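Local coordinates for protein Pvc2 (Photorhabdus asymbiotica subsp. asymbiotica, PDB 6J0B) that probably forms the contractile sheath around the inner tube of PVC, the extracellular contractile injection system of Photorhabdus, at residues A[131-136]-A[158-163]; A[68-73]-A[166-171]; A[144-149]-A[218-223]. All coordinates share one frame; numbering follows the deposited sequence.

Overall arrangement
The chain first reaches helix 67-77, whose segment 68-73 packs on residues 166-171, closing the loop of interaction 2. It then runs through strand 126-130 into 131-136, which meets 158-163 in interaction 1. That shorter loop is nested inside the one closed by interaction 2. Between its two ends lies 144-149, which pairs with 218-223 in interaction 3, so interaction 3 crosses both of the others. Interactions 1 and 2 touch through Trp160 and Leu161 with Asp169, Ile170 and Pro171. Interactions 1 and 3 touch where Tyr158 meets Ile222 and Asn223. Together they tie helix 67-77 and several loops to parallel strands 126-130, 154-157 and 222-228 of the main sheet.

Interaction 1 of 3, residues A[131-136]-A[158-163]; sequences GPETEL and YPWLKA
Gly131 O accepts the indole N-H of Trp160. Trp160 NE1 is 3.1 Å from Gly131 O, with an N-H...O angle of 157°. The oxygen lies in the indole plane, while NE1 sits above the carbonyl plane. Pro132 follows, and Pro132 CD meets Tyr158 CD1 at 4.0 Å, with the two side chains crossing at about a right angle. Glu133 CG, anti to the carbonyl carbon (chi1 -42°), sits over the five-membered ring of Trp160 in a CH-pi contact, 3.9 Å from its centroid. From there the extended chain carries the carboxylate over the six-membered ring, the planes only 11° apart. Leu136 N donates to Tyr158 OH, 3.3 Å away, so the phenol tip is tied to the loop. Leu136 also packs on the phenol ring: Leu136 CG is 3.5 Å from Tyr158 CE1, and CD1 sits over one face in a CH-pi contact. The contact joins the loops that follow neighbouring parallel strands 126-130 and 154-157 of the alpha/beta sheet. Helix 210-216 backs Leu136 through Leu212 and Tyr216. Tyr158 leans on Ile222 and Met224 of strand 222-228, and Trp160 rests on Pro172 of helix 172-186.

Interaction 2 of 3, residues A[68-73]-A[166-171]; sequences LDVSVR and ANIDIP
Ser71 OG, on the residue whose CB meets Pro171, turns back into its own helix. Helix 67-77 packs here on the connection from strand 161-163 to helix 172-186 of the sheath subunit. Ser71 OG has two carbonyl oxygens within reach, Lys67 O and Leu68 O, the latter 2.7 Å from Ser71 OG; its one proton can serve either. Leu68 O in turn accepts the helical bond from Val72 N. The torsion chi1 of 62° sets OG between the backbone N and the carbonyl carbon, pointing it at the preceding turn. The polar end is thus satisfied within the helix. The meeting itself is apolar and buried. Val70 is its centre, and its CB bond points toward the loop. Val70 CG1 touches Ala166 CB at 3.7 Å. Val70 CG2 meets Ile170 CG1 at 3.9 Å and Ile168 CD1 at 4.1 Å, and both isoleucines cross Val70 obliquely. The Ile168 CB bond does not face the helix, but the end of its side chain comes nearer to it. Beyond the two segments, Ile170 also packs on Val175 of helix 172-186, on Ala163 of strand 161-163 and on Trp165. One turn along the helix from Val70, Arg73 makes cation-pi contacts with Trp165 and Phe62. Asp169, facing away, forms a salt bridge with Lys205. At the other end of the contact, Ser71 CB rests on Pro171 CG, 3.9 Å away.

Interaction 3 of 3, residues A[144-149]-A[218-223]; sequences AKQAYT and TGRAIN
Lys145 lays its side chain over the backbone of Arg220. Lys145 CD is 3.3 Å from Arg220 O, and Lys145 CB is 4.0 Å from Arg220 CB. The chain bends at chi3 (-97°), which sets the direction of CE beyond this carbonyl. The ammonium group ends beside the turn at 218-219. Lys145 NZ is hydrogen-bonded to Glu215 O, and Thr218 OG1 lies 3.1 Å from Lys145 NZ. It therefore sits at the C-terminal end of helix 210-216, where the carbonyl end would favour a positive charge. Arg220 reaches back the other way. It is extended from CG to NE and passes Lys145 O, which is 3.3 Å from Arg220 CD. The guanidinium then arrives between two oxygens of segment 144-149. Arg220 NH1 is 2.9 Å from Tyr148 O and 3.4 Å from Gln146 OE1. The amide of Gln146 and the guanidinium are turned 50° apart. Deeper in, the CB bond of Ile222 points toward segment 144-149, and Ile222 CD1 is 4.4 Å from Lys145 CG. Ile222 also packs on Val156 and Tyr216. Tyr148 is buried nearby against Val156, and its OH makes a weak hydrogen bond to Asp130 O. Both segments are helix-to-strand connections. One follows helix 141-144 and leads to strand 154-157; the other follows helix 210-216 and enters strand 222-228. Such paired connections into neighbouring parallel strands belong to the alpha/beta architecture of the subtilisin-like sheath domain.

Interaction 1 of 3, residues A[131-136]-A[158-163]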
ATOM      1  N   GLY A 131     -33.960 -38.721 -49.558  1.00 59.56           N
ATOM      2  CA  GLY A 131     -35.164 -39.465 -49.298  1.00 59.56           C
ATOM      3  C   GLY A 131     -36.176 -39.163 -50.379  1.00 59.56           C
ATOM      4  O   GLY A 131     -35.912 -38.375 -51.291  1.00 59.56           O
ATOM      5  N   PRO A 132     -37.349 -39.787 -50.312  1.00 63.35           N
ATOM      6  CA  PRO A 132     -38.387 -39.493 -51.305  1.00 63.35           C
ATOM      7  C   PRO A 132     -38.964 -38.103 -51.101  1.00 63.35           C
ATOM      8  O   PRO A 132     -39.132 -37.641 -49.970  1.00 63.35           O
ATOM      9  CB  PRO A 132     -39.436 -40.580 -51.056  1.00 63.35           C
ATOM     10  CG  PRO A 132     -39.231 -40.975 -49.647  1.00 63.35           C
ATOM     11  CD  PRO A 132     -37.764 -40.843 -49.376  1.00 63.35           C
ATOM     12  N   GLU A 133     -39.253 -37.431 -52.218  1.00 64.74           N
ATOM     13  CA  GLU A 133     -39.754 -36.063 -52.168  1.00 64.74           C
ATOM     14  C   GLU A 133     -41.164 -35.981 -51.609  1.00 64.74           C
ATOM     15  O   GLU A 133     -41.545 -34.937 -51.071  1.00 64.74           O
ATOM     16  CB  GLU A 133     -39.732 -35.439 -53.560  1.00 64.74           C
ATOM     17  CG  GLU A 133     -38.484 -35.738 -54.355  1.00 64.74           C
ATOM     18  CD  GLU A 133     -38.409 -34.929 -55.631  1.00 64.74           C
ATOM     19  OE1 GLU A 133     -38.116 -35.513 -56.695  1.00 64.74           O
ATOM     20  OE2 GLU A 133     -38.649 -33.705 -55.570  1.00 64.74           O
ATOM     21  N   THR A 134     -41.944 -37.050 -51.726  1.00 67.27           N
ATOM     22  CA  THR A 134     -43.312 -37.023 -51.238  1.00 67.27           C
ATOM     23  C   THR A 134     -43.340 -37.154 -49.721  1.00 67.27           C
ATOM     24  O   THR A 134     -42.438 -37.731 -49.106  1.00 67.27           O
ATOM     25  CB  THR A 134     -44.136 -38.137 -51.890  1.00 67.27           C
ATOM     26  OG1 THR A 134     -45.482 -38.091 -51.396  1.00 67.27           O
ATOM     27  CG2 THR A 134     -43.540 -39.512 -51.607  1.00 67.27           C
ATOM     28  N   GLU A 135     -44.370 -36.573 -49.115  1.00 68.05           N
ATOM     29  CA  GLU A 135     -44.598 -36.713 -47.685  1.00 68.05           C
ATOM     30  C   GLU A 135     -45.062 -38.135 -47.402  1.00 68.05           C
ATOM     31  O   GLU A 135     -46.149 -38.532 -47.832  1.00 68.05           O
ATOM     32  CB  GLU A 135     -45.612 -35.668 -47.217  1.00 68.05           C
ATOM     33  CG  GLU A 135     -45.987 -35.734 -45.755  1.00 68.05           C
ATOM     34  CD  GLU A 135     -47.296 -36.458 -45.537  1.00 68.05           C
ATOM     35  OE1 GLU A 135     -48.003 -36.715 -46.535  1.00 68.05           O
ATOM     36  OE2 GLU A 135     -47.617 -36.772 -44.374  1.00 68.05           O
ATOM     37  N   LEU A 136     -44.241 -38.918 -46.707  1.00 68.17           N
ATOM     38  CA  LEU A 136     -44.518 -40.332 -46.517  1.00 68.17           C
ATOM     39  C   LEU A 136     -45.313 -40.562 -45.235  1.00 68.17           C
ATOM     40  O   LEU A 136     -45.758 -39.625 -44.565  1.00 68.17           O
ATOM     41  CB  LEU A 136     -43.223 -41.150 -46.529  1.00 68.17           C
ATOM     42  CG  LEU A 136     -41.931 -40.676 -45.859  1.00 68.17           C
ATOM     43  CD1 LEU A 136     -41.983 -40.638 -44.348  1.00 68.17           C
ATOM     44  CD2 LEU A 136     -40.768 -41.539 -46.309  1.00 68.17           C
ATOM     45  N   TYR A 158     -34.106 -37.814 -45.144  1.00 56.60           N
ATOM     46  CA  TYR A 158     -35.436 -37.782 -45.750  1.00 56.60           C
ATOM     47  C   TYR A 158     -35.889 -36.409 -46.252  1.00 56.60           C
ATOM     48  O   TYR A 158     -36.063 -36.274 -47.470  1.00 56.60           O
ATOM     49  CB  TYR A 158     -36.485 -38.386 -44.800  1.00 56.60           C
ATOM     50  CG  TYR A 158     -37.912 -37.981 -45.101  1.00 56.60           C
ATOM     51  CD1 TYR A 158     -38.534 -38.339 -46.296  1.00 56.60           C
ATOM     52  CD2 TYR A 158     -38.643 -37.253 -44.177  1.00 56.60           C
ATOM     53  CE1 TYR A 158     -39.815 -37.944 -46.567  1.00 56.60           C
ATOM     54  CE2 TYR A 158     -39.939 -36.876 -44.434  1.00 56.60           C
ATOM     55  CZ  TYR A 158     -40.518 -37.229 -45.627  1.00 56.60           C
ATOM     56  OH  TYR A 158     -41.810 -36.851 -45.883  1.00 56.60           O
ATOM     57  N   PRO A 159     -36.119 -35.384 -45.419  1.00 54.61           N
ATOM     58  CA  PRO A 159     -36.964 -34.276 -45.891  1.00 54.61           C
ATOM     59  C   PRO A 159     -36.196 -33.318 -46.792  1.00 54.61           C
ATOM     60  O   PRO A 159     -35.115 -32.840 -46.440  1.00 54.61           O
ATOM     61  CB  PRO A 159     -37.413 -33.587 -44.596  1.00 54.61           C
ATOM     62  CG  PRO A 159     -36.675 -34.271 -43.491  1.00 54.61           C
ATOM     63  CD  PRO A 159     -35.561 -35.043 -44.099  1.00 54.61           C
ATOM     64  N   TRP A 160     -36.752 -33.071 -47.974  1.00 57.51           N
ATOM     65  CA  TRP A 160     -36.186 -32.091 -48.888  1.00 57.51           C
ATOM     66  C   TRP A 160     -36.320 -30.706 -48.280  1.00 57.51           C
ATOM     67  O   TRP A 160     -37.431 -30.233 -48.047  1.00 57.51           O
ATOM     68  CB  TRP A 160     -36.894 -32.156 -50.236  1.00 57.51           C
ATOM     69  CG  TRP A 160     -36.399 -33.252 -51.110  1.00 57.51           C
ATOM     70  CD1 TRP A 160     -36.329 -34.573 -50.800  1.00 57.51           C
ATOM     71  CD2 TRP A 160     -35.911 -33.125 -52.447  1.00 57.51           C
ATOM     72  NE1 TRP A 160     -35.820 -35.280 -51.858  1.00 57.51           N
ATOM     73  CE2 TRP A 160     -35.555 -34.413 -52.884  1.00 57.51           C
ATOM     74  CE3 TRP A 160     -35.739 -32.046 -53.318  1.00 57.51           C
ATOM     75  CZ2 TRP A 160     -35.039 -34.653 -54.151  1.00 57.51           C
ATOM     76  CZ3 TRP A 160     -35.224 -32.286 -54.574  1.00 57.51           C
ATOM     77  CH2 TRP A 160     -34.882 -33.578 -54.980  1.00 57.51           C
ATOM     78  N   LEU A 161     -35.194 -30.065 -48.006  1.00 55.60           N
ATOM     79  CA  LEU A 161     -35.222 -28.790 -47.313  1.00 55.60           C
ATOM     80  C   LEU A 161     -35.723 -27.679 -48.224  1.00 55.60           C
ATOM     81  O   LEU A 161     -35.641 -27.763 -49.451  1.00 55.60           O
ATOM     82  CB  LEU A 161     -33.836 -28.460 -46.786  1.00 55.60           C
ATOM     83  CG  LEU A 161     -33.481 -29.416 -45.660  1.00 55.60           C
ATOM     84  CD1 LEU A 161     -32.141 -30.031 -45.906  1.00 55.60           C
ATOM     85  CD2 LEU A 161     -33.497 -28.674 -44.355  1.00 55.60           C
ATOM     86  N   LYS A 162     -36.271 -26.638 -47.609  1.00 57.51           N
ATOM     87  CA  LYS A 162     -36.750 -25.478 -48.338  1.00 57.51           C
ATOM     88  C   LYS A 162     -36.113 -24.226 -47.755  1.00 57.51           C
ATOM     89  O   LYS A 162     -35.697 -24.199 -46.593  1.00 57.51           O
ATOM     90  CB  LYS A 162     -38.283 -25.373 -48.302  1.00 57.51           C
ATOM     91  CG  LYS A 162     -38.852 -24.837 -47.006  1.00 57.51           C
ATOM     92  CD  LYS A 162     -40.346 -25.050 -46.919  1.00 57.51           C
ATOM     93  CE  LYS A 162     -40.884 -24.547 -45.594  1.00 57.51           C
ATOM     94  NZ  LYS A 162     -42.287 -24.980 -45.370  1.00 57.51           N
ATOM     95  N   ALA A 163     -36.013 -23.196 -48.587  1.00 59.40           N
ATOM     96  CA  ALA A 163     -35.375 -21.950 -48.202  1.00 59.40           C
ATOM     97  C   ALA A 163     -36.151 -20.792 -48.800  1.00 59.40           C
ATOM     98  O   ALA A 163     -36.928 -20.960 -49.743  1.00 59.40           O
ATOM     99  CB  ALA A 163     -33.913 -21.903 -48.658  1.00 59.40           C
TER

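Interaction 2 of 3, residues A[68-73]-A[166-171]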
ATOM      1  N   LEU A  68     -29.678 -27.778 -59.502  1.00 63.91           N
ATOM      2  CA  LEU A  68     -28.243 -27.776 -59.241  1.00 63.91           C
ATOM      3  C   LEU A  68     -27.806 -26.501 -58.530  1.00 63.91           C
ATOM      4  O   LEU A  68     -26.936 -26.545 -57.653  1.00 63.91           O
ATOM      5  CB  LEU A  68     -27.475 -27.954 -60.551  1.00 63.91           C
ATOM      6  CG  LEU A  68     -25.947 -27.868 -60.489  1.00 63.91           C
ATOM      7  CD1 LEU A  68     -25.377 -28.952 -59.594  1.00 63.91           C
ATOM      8  CD2 LEU A  68     -25.336 -27.935 -61.875  1.00 63.91           C
ATOM      9  N   ASP A  69     -28.409 -25.360 -58.884  1.00 65.35           N
ATOM     10  CA  ASP A  69     -28.005 -24.068 -58.329  1.00 65.35           C
ATOM     11  C   ASP A  69     -28.284 -23.981 -56.836  1.00 65.35           C
ATOM     12  O   ASP A  69     -27.411 -23.601 -56.050  1.00 65.35           O
ATOM     13  CB  ASP A  69     -28.741 -22.943 -59.047  1.00 65.35           C
ATOM     14  CG  ASP A  69     -27.917 -22.296 -60.120  1.00 65.35           C
ATOM     15  OD1 ASP A  69     -28.026 -21.062 -60.267  1.00 65.35           O
ATOM     16  OD2 ASP A  69     -27.161 -23.011 -60.808  1.00 65.35           O
ATOM     17  N   VAL A  70     -29.511 -24.316 -56.432  1.00 60.61           N
ATOM     18  CA  VAL A  70     -29.896 -24.199 -55.034  1.00 60.61           C
ATOM     19  C   VAL A  70     -29.226 -25.262 -54.179  1.00 60.61           C
ATOM     20  O   VAL A  70     -29.092 -25.084 -52.964  1.00 60.61           O
ATOM     21  CB  VAL A  70     -31.430 -24.250 -54.914  1.00 60.61           C
ATOM     22  CG1 VAL A  70     -32.046 -23.160 -55.766  1.00 60.61           C
ATOM     23  CG2 VAL A  70     -31.971 -25.605 -55.340  1.00 60.61           C
ATOM     24  N   SER A  71     -28.772 -26.355 -54.789  1.00 57.62           N
ATOM     25  CA  SER A  71     -28.076 -27.398 -54.055  1.00 57.62           C
ATOM     26  C   SER A  71     -26.616 -27.044 -53.819  1.00 57.62           C
ATOM     27  O   SER A  71     -26.051 -27.415 -52.786  1.00 57.62           O
ATOM     28  CB  SER A  71     -28.188 -28.714 -54.817  1.00 57.62           C
ATOM     29  OG  SER A  71     -27.574 -28.618 -56.085  1.00 57.62           O
ATOM     30  N   VAL A  72     -25.996 -26.328 -54.754  1.00 54.36           N
ATOM     31  CA  VAL A  72     -24.599 -25.936 -54.606  1.00 54.36           C
ATOM     32  C   VAL A  72     -24.467 -24.766 -53.634  1.00 54.36           C
ATOM     33  O   VAL A  72     -23.528 -24.718 -52.829  1.00 54.36           O
ATOM     34  CB  VAL A  72     -24.006 -25.633 -55.998  1.00 54.36           C
ATOM     35  CG1 VAL A  72     -22.686 -24.906 -55.914  1.00 54.36           C
ATOM     36  CG2 VAL A  72     -23.806 -26.924 -56.763  1.00 54.36           C
ATOM     37  N   ARG A  73     -25.424 -23.832 -53.654  1.00 54.52           N
ATOM     38  CA  ARG A  73     -25.389 -22.706 -52.723  1.00 54.52           C
ATOM     39  C   ARG A  73     -25.633 -23.162 -51.291  1.00 54.52           C
ATOM     40  O   ARG A  73     -24.999 -22.659 -50.357  1.00 54.52           O
ATOM     41  CB  ARG A  73     -26.415 -21.650 -53.132  1.00 54.52           C
ATOM     42  CG  ARG A  73     -26.496 -20.466 -52.182  1.00 54.52           C
ATOM     43  CD  ARG A  73     -27.394 -19.369 -52.698  1.00 54.52           C
ATOM     44  NE  ARG A  73     -27.853 -18.513 -51.612  1.00 54.52           N
ATOM     45  CZ  ARG A  73     -28.574 -17.412 -51.783  1.00 54.52           C
ATOM     46  NH1 ARG A  73     -28.914 -17.023 -53.002  1.00 54.52           N
ATOM     47  NH2 ARG A  73     -28.954 -16.698 -50.734  1.00 54.52           N
ATOM     48  N   ALA A 166     -34.472 -19.984 -52.289  1.00 62.49           N
ATOM     49  CA  ALA A 166     -34.734 -20.999 -53.298  1.00 62.49           C
ATOM     50  C   ALA A 166     -36.224 -21.079 -53.588  1.00 62.49           C
ATOM     51  O   ALA A 166     -37.042 -21.138 -52.666  1.00 62.49           O
ATOM     52  CB  ALA A 166     -34.216 -22.358 -52.836  1.00 62.49           C
ATOM     53  N   ASN A 167     -36.574 -21.083 -54.871  1.00 65.86           N
ATOM     54  CA  ASN A 167     -37.972 -21.227 -55.257  1.00 65.86           C
ATOM     55  C   ASN A 167     -38.437 -22.665 -55.081  1.00 65.86           C
ATOM     56  O   ASN A 167     -39.497 -22.921 -54.497  1.00 65.86           O
ATOM     57  CB  ASN A 167     -38.157 -20.772 -56.704  1.00 65.86           C
ATOM     58  CG  ASN A 167     -39.608 -20.570 -57.072  1.00 65.86           C
ATOM     59  OD1 ASN A 167     -40.428 -20.201 -56.232  1.00 65.86           O
ATOM     60  ND2 ASN A 167     -39.934 -20.811 -58.335  1.00 65.86           N
ATOM     61  N   ILE A 168     -37.654 -23.612 -55.586  1.00 65.50           N
ATOM     62  CA  ILE A 168     -37.929 -25.037 -55.460  1.00 65.50           C
ATOM     63  C   ILE A 168     -37.336 -25.573 -54.166  1.00 65.50           C
ATOM     64  O   ILE A 168     -36.563 -24.886 -53.489  1.00 65.50           O
ATOM     65  CB  ILE A 168     -37.373 -25.809 -56.663  1.00 65.50           C
ATOM     66  CG1 ILE A 168     -35.866 -25.601 -56.743  1.00 65.50           C
ATOM     67  CG2 ILE A 168     -38.040 -25.347 -57.942  1.00 65.50           C
ATOM     68  CD1 ILE A 168     -35.201 -26.519 -57.698  1.00 65.50           C
ATOM     69  N   ASP A 169     -37.705 -26.799 -53.809  1.00 61.60           N
ATOM     70  CA  ASP A 169     -37.163 -27.445 -52.625  1.00 61.60           C
ATOM     71  C   ASP A 169     -35.774 -28.002 -52.901  1.00 61.60           C
ATOM     72  O   ASP A 169     -35.500 -28.533 -53.980  1.00 61.60           O
ATOM     73  CB  ASP A 169     -38.091 -28.562 -52.165  1.00 61.60           C
ATOM     74  CG  ASP A 169     -39.527 -28.117 -52.090  1.00 61.60           C
ATOM     75  OD1 ASP A 169     -39.779 -26.991 -51.610  1.00 61.60           O
ATOM     76  OD2 ASP A 169     -40.404 -28.881 -52.534  1.00 61.60           O
ATOM     77  N   ILE A 170     -34.904 -27.886 -51.906  1.00 56.13           N
ATOM     78  CA  ILE A 170     -33.502 -28.269 -52.015  1.00 56.13           C
ATOM     79  C   ILE A 170     -33.366 -29.748 -51.671  1.00 56.13           C
ATOM     80  O   ILE A 170     -33.986 -30.208 -50.702  1.00 56.13           O
ATOM     81  CB  ILE A 170     -32.646 -27.380 -51.102  1.00 56.13           C
ATOM     82  CG1 ILE A 170     -32.762 -25.935 -51.571  1.00 56.13           C
ATOM     83  CG2 ILE A 170     -31.197 -27.827 -51.074  1.00 56.13           C
ATOM     84  CD1 ILE A 170     -32.395 -24.935 -50.543  1.00 56.13           C
ATOM     85  N   PRO A 171     -32.620 -30.531 -52.447  1.00 54.82           N
ATOM     86  CA  PRO A 171     -32.332 -31.911 -52.058  1.00 54.82           C
ATOM     87  C   PRO A 171     -31.480 -31.950 -50.802  1.00 54.82           C
ATOM     88  O   PRO A 171     -30.501 -31.199 -50.683  1.00 54.82           O
ATOM     89  CB  PRO A 171     -31.572 -32.470 -53.268  1.00 54.82           C
ATOM     90  CG  PRO A 171     -31.055 -31.278 -53.979  1.00 54.82           C
ATOM     91  CD  PRO A 171     -32.082 -30.216 -53.780  1.00 54.82           C
TER

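Interaction 3 of 3, residues A[144-149]-A[218-223]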
ATOM      1  N   ALA A 144     -41.259 -47.805 -48.450  1.00 80.18           N
ATOM      2  CA  ALA A 144     -40.325 -46.746 -48.813  1.00 80.18           C
ATOM      3  C   ALA A 144     -38.882 -47.148 -48.549  1.00 80.18           C
ATOM      4  O   ALA A 144     -37.979 -46.701 -49.262  1.00 80.18           O
ATOM      5  CB  ALA A 144     -40.658 -45.463 -48.053  1.00 80.18           C
ATOM      6  N   LYS A 145     -38.646 -47.986 -47.537  1.00 73.69           N
ATOM      7  CA  LYS A 145     -37.313 -48.527 -47.322  1.00 73.69           C
ATOM      8  C   LYS A 145     -36.958 -49.582 -48.358  1.00 73.69           C
ATOM      9  O   LYS A 145     -35.774 -49.875 -48.549  1.00 73.69           O
ATOM     10  CB  LYS A 145     -37.199 -49.106 -45.909  1.00 73.69           C
ATOM     11  CG  LYS A 145     -37.398 -48.073 -44.809  1.00 73.69           C
ATOM     12  CD  LYS A 145     -36.827 -48.527 -43.476  1.00 73.69           C
ATOM     13  CE  LYS A 145     -37.883 -49.135 -42.579  1.00 73.69           C
ATOM     14  NZ  LYS A 145     -37.424 -49.161 -41.162  1.00 73.69           N
ATOM     15  N   GLN A 146     -37.957 -50.144 -49.044  1.00 78.37           N
ATOM     16  CA  GLN A 146     -37.703 -51.140 -50.078  1.00 78.37           C
ATOM     17  C   GLN A 146     -37.102 -50.525 -51.334  1.00 78.37           C
ATOM     18  O   GLN A 146     -36.457 -51.232 -52.116  1.00 78.37           O
ATOM     19  CB  GLN A 146     -39.001 -51.865 -50.427  1.00 78.37           C
ATOM     20  CG  GLN A 146     -39.074 -53.288 -49.924  1.00 78.37           C
ATOM     21  CD  GLN A 146     -38.262 -54.237 -50.776  1.00 78.37           C
ATOM     22  OE1 GLN A 146     -37.074 -54.449 -50.532  1.00 78.37           O
ATOM     23  NE2 GLN A 146     -38.900 -54.814 -51.787  1.00 78.37           N
ATOM     24  N   ALA A 147     -37.303 -49.223 -51.547  1.00 76.45           N
ATOM     25  CA  ALA A 147     -36.816 -48.590 -52.767  1.00 76.45           C
ATOM     26  C   ALA A 147     -35.304 -48.419 -52.757  1.00 76.45           C
ATOM     27  O   ALA A 147     -34.688 -48.312 -53.823  1.00 76.45           O
ATOM     28  CB  ALA A 147     -37.497 -47.236 -52.964  1.00 76.45           C
ATOM     29  N   TYR A 148     -34.691 -48.399 -51.581  1.00 67.92           N
ATOM     30  CA  TYR A 148     -33.262 -48.164 -51.469  1.00 67.92           C
ATOM     31  C   TYR A 148     -32.507 -49.468 -51.245  1.00 67.92           C
ATOM     32  O   TYR A 148     -33.024 -50.418 -50.651  1.00 67.92           O
ATOM     33  CB  TYR A 148     -32.976 -47.179 -50.338  1.00 67.92           C
ATOM     34  CG  TYR A 148     -33.374 -45.769 -50.690  1.00 67.92           C
ATOM     35  CD1 TYR A 148     -34.628 -45.271 -50.358  1.00 67.92           C
ATOM     36  CD2 TYR A 148     -32.504 -44.944 -51.381  1.00 67.92           C
ATOM     37  CE1 TYR A 148     -34.992 -43.981 -50.693  1.00 67.92           C
ATOM     38  CE2 TYR A 148     -32.854 -43.656 -51.716  1.00 67.92           C
ATOM     39  CZ  TYR A 148     -34.099 -43.180 -51.374  1.00 67.92           C
ATOM     40  OH  TYR A 148     -34.446 -41.894 -51.715  1.00 67.92           O
ATOM     41  N   THR A 149     -31.276 -49.504 -51.745  1.00 66.65           N
ATOM     42  CA  THR A 149     -30.405 -50.664 -51.622  1.00 66.65           C
ATOM     43  C   THR A 149     -29.909 -50.789 -50.179  1.00 66.65           C
ATOM     44  O   THR A 149     -29.954 -49.837 -49.400  1.00 66.65           O
ATOM     45  CB  THR A 149     -29.239 -50.530 -52.611  1.00 66.65           C
ATOM     46  OG1 THR A 149     -29.718 -49.923 -53.818  1.00 66.65           O
ATOM     47  CG2 THR A 149     -28.632 -51.882 -52.982  1.00 66.65           C
ATOM     48  N   THR A 218     -35.072 -48.284 -38.203  1.00 61.87           N
ATOM     49  CA  THR A 218     -34.692 -49.636 -37.809  1.00 61.87           C
ATOM     50  C   THR A 218     -33.982 -50.402 -38.924  1.00 61.87           C
ATOM     51  O   THR A 218     -32.800 -50.735 -38.800  1.00 61.87           O
ATOM     52  CB  THR A 218     -35.928 -50.408 -37.335  1.00 61.87           C
ATOM     53  OG1 THR A 218     -36.858 -50.537 -38.417  1.00 61.87           O
ATOM     54  CG2 THR A 218     -36.597 -49.676 -36.180  1.00 61.87           C
ATOM     55  N   GLY A 219     -34.678 -50.690 -40.023  1.00 63.75           N
ATOM     56  CA  GLY A 219     -34.167 -51.686 -40.952  1.00 63.75           C
ATOM     57  C   GLY A 219     -33.220 -51.220 -42.042  1.00 63.75           C
ATOM     58  O   GLY A 219     -32.065 -51.645 -42.086  1.00 63.75           O
ATOM     59  N   ARG A 220     -33.689 -50.346 -42.925  1.00 63.79           N
ATOM     60  CA  ARG A 220     -32.857 -49.720 -43.949  1.00 63.79           C
ATOM     61  C   ARG A 220     -32.958 -48.236 -43.652  1.00 63.79           C
ATOM     62  O   ARG A 220     -33.801 -47.535 -44.216  1.00 63.79           O
ATOM     63  CB  ARG A 220     -33.308 -50.057 -45.359  1.00 63.79           C
ATOM     64  CG  ARG A 220     -32.973 -51.467 -45.784  1.00 63.79           C
ATOM     65  CD  ARG A 220     -33.397 -51.719 -47.211  1.00 63.79           C
ATOM     66  NE  ARG A 220     -33.214 -53.113 -47.593  1.00 63.79           N
ATOM     67  CZ  ARG A 220     -33.600 -53.622 -48.757  1.00 63.79           C
ATOM     68  NH1 ARG A 220     -34.194 -52.850 -49.655  1.00 63.79           N
ATOM     69  NH2 ARG A 220     -33.393 -54.903 -49.023  1.00 63.79           N
ATOM     70  N   ALA A 221     -32.077 -47.771 -42.776  1.00 55.92           N
ATOM     71  CA  ALA A 221     -32.361 -46.590 -41.983  1.00 55.92           C
ATOM     72  C   ALA A 221     -32.307 -45.313 -42.803  1.00 55.92           C
ATOM     73  O   ALA A 221     -31.373 -45.077 -43.573  1.00 55.92           O
ATOM     74  CB  ALA A 221     -31.390 -46.501 -40.820  1.00 55.92           C
ATOM     75  N   ILE A 222     -33.335 -44.496 -42.632  1.00 52.44           N
ATOM     76  CA  ILE A 222     -33.434 -43.189 -43.253  1.00 52.44           C
ATOM     77  C   ILE A 222     -33.257 -42.164 -42.147  1.00 52.44           C
ATOM     78  O   ILE A 222     -34.133 -42.008 -41.288  1.00 52.44           O
ATOM     79  CB  ILE A 222     -34.770 -43.004 -43.976  1.00 52.44           C
ATOM     80  CG1 ILE A 222     -34.932 -44.060 -45.066  1.00 52.44           C
ATOM     81  CG2 ILE A 222     -34.845 -41.633 -44.568  1.00 52.44           C
ATOM     82  CD1 ILE A 222     -36.208 -43.928 -45.858  1.00 52.44           C
ATOM     83  N   ASN A 223     -32.115 -41.485 -42.147  1.00 49.63           N
ATOM     84  CA  ASN A 223     -31.884 -40.402 -41.210  1.00 49.63           C
ATOM     85  C   ASN A 223     -32.798 -39.232 -41.548  1.00 49.63           C
ATOM     86  O   ASN A 223     -33.275 -39.097 -42.672  1.00 49.63           O
ATOM     87  CB  ASN A 223     -30.424 -39.979 -41.251  1.00 49.63           C
ATOM     88  CG  ASN A 223     -29.488 -41.157 -41.206  1.00 49.63           C
ATOM     89  OD1 ASN A 223     -29.626 -42.035 -40.363  1.00 49.63           O
ATOM     90  ND2 ASN A 223     -28.542 -41.196 -42.129  1.00 49.63           N
TER